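Local coordinates for protein shikimate dehydrogenase (NADP(+)) (Listeria monocytogenes, PDB 3TNL) that probably catalyses the reversible NADPH-linked reduction of 3-dehydroshikimate to shikimate, a step of chorismate and aromatic amino acid biosynthesis, at residues L63-V68 with K295-W300; R92-S97 with T102-Y107. One frame throughout, in Å; residues are numbered along the deposited sequence. Where two conformers were deposited one is given.

Contact 1: L63-V68 with K295-W300; sequences LGLDYV and KAFEIW
Phe297 points the far end of its ring at two leucines of the 63-68 segment. Leu63 brings CD1 to the ring edge, near the ring plane, 3.8 Å from Phe297 CE2. Leu65 CD1 comes equally close to Phe297 CZ, but on a slant that is neither face-on nor edge-on. Both contacts are purely apolar, and no hydrogen bond crosses between the segments. The ring gets there because Phe297 CG stands anti to the backbone N (chi1 -172°), which carries it off the flank of helix 286-301 toward the leucines. Farther along, in the modelled conformer, Tyr67 OH is 4.4 Å from Trp300 O, too far and too uncertain to count for much.

The turn joining helix 52-63 to strand 67-73 spaces the two leucines. It opens with a Schellman motif, in which Gly64 leaves the helix with positive phi (69°), and continues through an inverse gamma turn centred on Asp66, closed by a weak bond from Tyr67 N to Leu65 O. Through the leucine-Phe297 packing, helix 286-301, from the C-terminal part of the chain, lies back against the substrate-binding domain. Phe60 and His56 of helix 52-63 also meet the Phe297 ring. The Trp300 indole leads away from 63-68 toward strand 123-127, where NE1 donates to Val124 O, and His56 meets the ring edge-to-face.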
# COMPACT_ATOMS: atom_id res chain seq x y z
N LEU B 63 -17.35 -7.12 4.66
CA LEU B 63 -17.02 -8.39 5.31
C LEU B 63 -16.16 -8.22 6.57
O LEU B 63 -15.87 -9.20 7.25
CB LEU B 63 -16.31 -9.35 4.35
CG LEU B 63 -17.08 -9.84 3.11
CD1 LEU B 63 -16.33 -10.96 2.44
CD2 LEU B 63 -18.45 -10.30 3.48
N GLY B 64 -15.72 -6.99 6.84
CA GLY B 64 -14.86 -6.72 7.99
C GLY B 64 -13.47 -7.30 7.88
O GLY B 64 -12.85 -7.67 8.88
N LEU B 65 -12.95 -7.38 6.65
CA LEU B 65 -11.63 -7.92 6.41
C LEU B 65 -10.65 -6.75 6.46
O LEU B 65 -10.94 -5.67 5.92
CB LEU B 65 -11.55 -8.63 5.06
CG LEU B 65 -12.61 -9.70 4.80
CD1 LEU B 65 -12.29 -10.41 3.47
CD2 LEU B 65 -12.73 -10.69 5.95
N ASP B 66 -9.48 -6.97 7.05
CA ASP B 66 -8.54 -5.88 7.26
C ASP B 66 -7.53 -5.74 6.13
O ASP B 66 -6.33 -6.00 6.29
CB ASP B 66 -7.86 -6.06 8.61
CG ASP B 66 -7.29 -4.76 9.15
OD1 ASP B 66 -6.64 -4.85 10.21
OD2 ASP B 66 -7.50 -3.67 8.51
N TYR B 67 -8.06 -5.36 4.97
CA TYR B 67 -7.30 -5.10 3.78
C TYR B 67 -7.78 -3.81 3.15
O TYR B 67 -8.91 -3.35 3.39
CB TYR B 67 -7.48 -6.21 2.73
CG TYR B 67 -6.71 -7.49 2.93
CD1 TYR B 67 -5.36 -7.59 2.57
CD2 TYR B 67 -7.35 -8.64 3.38
CE1 TYR B 67 -4.67 -8.78 2.70
CE2 TYR B 67 -6.65 -9.84 3.51
CZ TYR B 67 -5.31 -9.90 3.17
OH TYR B 67 -4.62 -11.08 3.30
N VAL B 68 -6.90 -3.23 2.34
CA VAL B 68 -7.21 -2.06 1.55
C VAL B 68 -6.62 -2.35 0.18
O VAL B 68 -5.65 -3.11 0.07
CB VAL B 68 -6.64 -0.76 2.13
CG1 VAL B 68 -7.40 -0.36 3.39
CG2 VAL B 68 -5.16 -0.90 2.42
N LYS B 295 -13.49 -13.51 -8.35
CA LYS B 295 -12.54 -14.59 -8.44
C LYS B 295 -11.22 -14.17 -7.77
O LYS B 295 -10.65 -14.91 -6.96
CB LYS B 295 -12.30 -14.99 -9.90
CG LYS B 295 -11.43 -16.22 -10.08
CD LYS B 295 -12.20 -17.51 -9.80
CE LYS B 295 -11.25 -18.70 -9.94
NZ LYS B 295 -11.96 -20.00 -9.63
N ALA B 296 -10.70 -12.99 -8.12
CA ALA B 296 -9.49 -12.48 -7.50
C ALA B 296 -9.65 -12.32 -5.98
O ALA B 296 -8.76 -12.67 -5.20
CB ALA B 296 -9.09 -11.16 -8.12
N PHE B 297 -10.81 -11.82 -5.55
CA PHE B 297 -11.10 -11.60 -4.13
C PHE B 297 -10.96 -12.90 -3.32
O PHE B 297 -10.36 -12.90 -2.22
CB PHE B 297 -12.51 -11.05 -4.01
CG PHE B 297 -12.88 -10.60 -2.63
CD1 PHE B 297 -12.66 -9.30 -2.23
CD2 PHE B 297 -13.47 -11.48 -1.73
CE1 PHE B 297 -13.03 -8.88 -0.95
CE2 PHE B 297 -13.82 -11.08 -0.45
CZ PHE B 297 -13.59 -9.77 -0.07
N GLU B 298 -11.46 -14.00 -3.88
CA GLU B 298 -11.34 -15.32 -3.19
C GLU B 298 -9.91 -15.83 -3.19
O GLU B 298 -9.45 -16.41 -2.18
CB GLU B 298 -12.28 -16.40 -3.76
CG GLU B 298 -12.11 -17.78 -3.00
CD GLU B 298 -12.98 -18.95 -3.49
OE1 GLU B 298 -13.82 -18.78 -4.39
OE2 GLU B 298 -12.78 -20.07 -2.94
N ILE B 299 -9.21 -15.65 -4.30
CA ILE B 299 -7.81 -16.05 -4.40
C ILE B 299 -7.01 -15.36 -3.26
O ILE B 299 -6.16 -15.98 -2.63
CB ILE B 299 -7.24 -15.73 -5.81
CG1 ILE B 299 -7.70 -16.77 -6.84
CG2 ILE B 299 -5.74 -15.72 -5.79
CD1 ILE B 299 -7.49 -16.37 -8.29
N TRP B 300 -7.30 -14.09 -3.00
CA TRP B 300 -6.54 -13.40 -1.97
C TRP B 300 -6.98 -13.68 -0.55
O TRP B 300 -6.14 -13.91 0.33
CB TRP B 300 -6.58 -11.88 -2.16
CG TRP B 300 -6.02 -11.39 -3.50
CD1 TRP B 300 -4.91 -11.82 -4.14
CD2 TRP B 300 -6.58 -10.37 -4.33
NE1 TRP B 300 -4.76 -11.14 -5.30
CE2 TRP B 300 -5.78 -10.26 -5.46
CE3 TRP B 300 -7.72 -9.57 -4.22
CZ2 TRP B 300 -6.05 -9.35 -6.48
CZ3 TRP B 300 -8.01 -8.67 -5.24
CH2 TRP B 300 -7.17 -8.56 -6.33

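Contact 2: R92-S97 with T102-Y107; sequences RGWNVS and TNIHKY
Ile104 meets Val96 and Trp94 of strand 93-96 through a single methyl, CD1. Residues 102-107 approach that point from the loop that follows the strand. Thr102 and Asn103 bring the chain round, and the carbonyl of Asn103 accepts a bond from Lys106 N as the chain tightens into the 3-10 turn 104-107. Asn103 also touches Asp76 with its side chain.

Ile104, the first residue of that turn, carries the whole contact from this side. Its CG1 lies anti to the backbone N (chi1 -163°) and the chain runs on extended through chi2 (177°), so that CD1 is held at full reach from the backbone. There it meets Val96 CG2 tip to tip at 3.6 Å. The same methyl lies in the plane of the Trp94 indole, at its edge, 3.7 Å from Trp94 NE1. Trp94 and Val96, alternate residues of the strand, point to this one side of the sheet, while Asn95 between them bonds to Tyr69 OH and Asn122 O. Val83 of helix 79-88 and Val121 also pack on Ile104, and Phe86 meets the Trp94 ring with the planes about 60° apart.

Tyr107 closes the turn, its N bonded to Ile104 O at 2.8 Å, and its side chain lies on helix 79-88.

Val96 also touches Lys101, the probable proton acceptor, and is followed in the chain by Ser97, which probably binds shikimate. No hydrogen bond joins the segments, so the turn rests on the strand by van der Waals contact: CD1 lies against Val96 CG2 and against Trp94 NE1, a buried N-H with no partner in the model.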
# COMPACT_ATOMS: atom_id res chain seq x y z
N ARG B 92 0.01 -9.69 -0.01
CA ARG B 92 -0.73 -10.93 -0.28
C ARG B 92 -1.04 -11.11 -1.78
O ARG B 92 -1.11 -12.23 -2.29
CB ARG B 92 -2.04 -10.89 0.48
CG ARG B 92 -3.00 -12.03 0.18
CD ARG B 92 -2.40 -13.42 0.40
NE ARG B 92 -3.40 -14.44 0.14
CZ ARG B 92 -3.12 -15.74 0.00
NH1 ARG B 92 -4.10 -16.59 -0.26
NH2 ARG B 92 -1.87 -16.20 0.09
N GLY B 93 -1.23 -10.01 -2.50
CA GLY B 93 -1.54 -10.08 -3.91
C GLY B 93 -1.81 -8.73 -4.53
O GLY B 93 -1.72 -7.70 -3.86
N TRP B 94 -2.08 -8.76 -5.83
CA TRP B 94 -2.38 -7.56 -6.59
C TRP B 94 -2.97 -7.93 -7.94
O TRP B 94 -2.84 -9.09 -8.41
CB TRP B 94 -1.10 -6.73 -6.83
CG TRP B 94 0.07 -7.40 -7.49
CD1 TRP B 94 0.37 -7.37 -8.80
CD2 TRP B 94 1.15 -8.11 -6.85
NE1 TRP B 94 1.55 -8.03 -9.05
CE2 TRP B 94 2.05 -8.48 -7.86
CE3 TRP B 94 1.44 -8.46 -5.52
CZ2 TRP B 94 3.21 -9.19 -7.60
CZ3 TRP B 94 2.58 -9.18 -5.28
CH2 TRP B 94 3.45 -9.53 -6.31
N ASN B 95 -3.70 -6.98 -8.51
CA ASN B 95 -4.16 -7.07 -9.89
C ASN B 95 -3.11 -6.40 -10.80
O ASN B 95 -2.32 -5.54 -10.37
CB ASN B 95 -5.50 -6.40 -10.11
CG ASN B 95 -6.68 -7.26 -9.74
OD1 ASN B 95 -7.62 -6.74 -9.15
ND2 ASN B 95 -6.67 -8.54 -10.12
N VAL B 96 -3.16 -6.80 -12.06
CA VAL B 96 -2.26 -6.31 -13.10
C VAL B 96 -3.09 -5.90 -14.29
O VAL B 96 -3.98 -6.64 -14.71
CB VAL B 96 -1.24 -7.40 -13.56
CG1 VAL B 96 -0.20 -6.80 -14.54
CG2 VAL B 96 -0.56 -8.03 -12.35
N SER B 97 -2.81 -4.73 -14.87
CA SER B 97 -3.52 -4.33 -16.10
C SER B 97 -2.52 -3.77 -17.10
O SER B 97 -1.31 -3.85 -16.88
CB SER B 97 -4.73 -3.44 -15.81
OG SER B 97 -5.57 -3.38 -16.98
N THR B 102 1.13 -9.14 -20.14
CA THR B 102 1.88 -10.16 -20.88
C THR B 102 3.36 -10.24 -20.53
O THR B 102 4.03 -11.18 -20.94
CB THR B 102 1.71 -9.98 -22.39
OG1 THR B 102 2.28 -8.75 -22.81
CG2 THR B 102 0.25 -10.02 -22.78
N ASN B 103 3.88 -9.29 -19.75
CA ASN B 103 5.29 -9.32 -19.34
C ASN B 103 5.54 -9.82 -17.93
O ASN B 103 6.61 -10.32 -17.63
CB ASN B 103 5.90 -7.91 -19.39
CG ASN B 103 6.17 -7.40 -20.81
OD1 ASN B 103 6.24 -8.16 -21.75
ND2 ASN B 103 6.35 -6.08 -20.93
N ILE B 104 4.52 -9.74 -17.07
CA ILE B 104 4.74 -9.98 -15.63
C ILE B 104 5.16 -11.40 -15.30
O ILE B 104 5.86 -11.60 -14.32
CB ILE B 104 3.58 -9.48 -14.75
CG1 ILE B 104 4.01 -9.37 -13.28
CG2 ILE B 104 2.35 -10.34 -14.94
CD1 ILE B 104 2.91 -8.79 -12.36
N HIS B 105 4.77 -12.38 -16.12
CA HIS B 105 5.13 -13.75 -15.85
C HIS B 105 6.63 -13.90 -15.63
O HIS B 105 7.04 -14.78 -14.89
CB HIS B 105 4.69 -14.69 -16.97
CG HIS B 105 5.45 -14.47 -18.24
ND1 HIS B 105 5.10 -13.51 -19.17
CD2 HIS B 105 6.59 -15.04 -18.71
CE1 HIS B 105 5.96 -13.53 -20.17
NE2 HIS B 105 6.89 -14.44 -19.90
N LYS B 106 7.44 -13.06 -16.27
CA LYS B 106 8.90 -13.08 -16.12
C LYS B 106 9.37 -12.98 -14.67
O LYS B 106 10.43 -13.49 -14.29
CB LYS B 106 9.55 -11.85 -16.83
CG LYS B 106 9.29 -11.64 -18.34
CD LYS B 106 9.85 -10.23 -18.74
CE LYS B 106 9.27 -9.65 -20.05
NZ LYS B 106 9.66 -10.38 -21.28
N TYR B 107 8.56 -12.30 -13.86
CA TYR B 107 8.90 -11.98 -12.50
C TYR B 107 8.14 -12.79 -11.46
O TYR B 107 8.30 -12.53 -10.26
CB TYR B 107 8.66 -10.47 -12.25
CG TYR B 107 9.32 -9.62 -13.30
CD1 TYR B 107 10.68 -9.74 -13.53
CD2 TYR B 107 8.60 -8.70 -14.07
CE1 TYR B 107 11.31 -9.00 -14.49
CE2 TYR B 107 9.24 -7.94 -15.05
CZ TYR B 107 10.59 -8.12 -15.25
OH TYR B 107 11.27 -7.39 -16.20

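Contacts 1 and 2 have centres 18 Å apart and meet through strand 93-96 of the mixed sheet. Arg92 binds the end of helix 286-301: Arg92 NE lies 2.8 Å from Trp300 O, probably a hydrogen bond, while Arg92 NH2 forms a salt bridge with Asp127. The Trp300 indole also lies against the strand, with CH2 3.4 Å from Asn95 OD1. Contact 2 lies beside the shikimate site, contact 1 a little farther off: the Trp300 side chain is about 8 Å from that of shikimate-binding Ser52, and the Val96 side chain about 4 Å from that of Lys101, the probable proton acceptor. The same two side chains stand about 14 and 12 Å from the bound NAD.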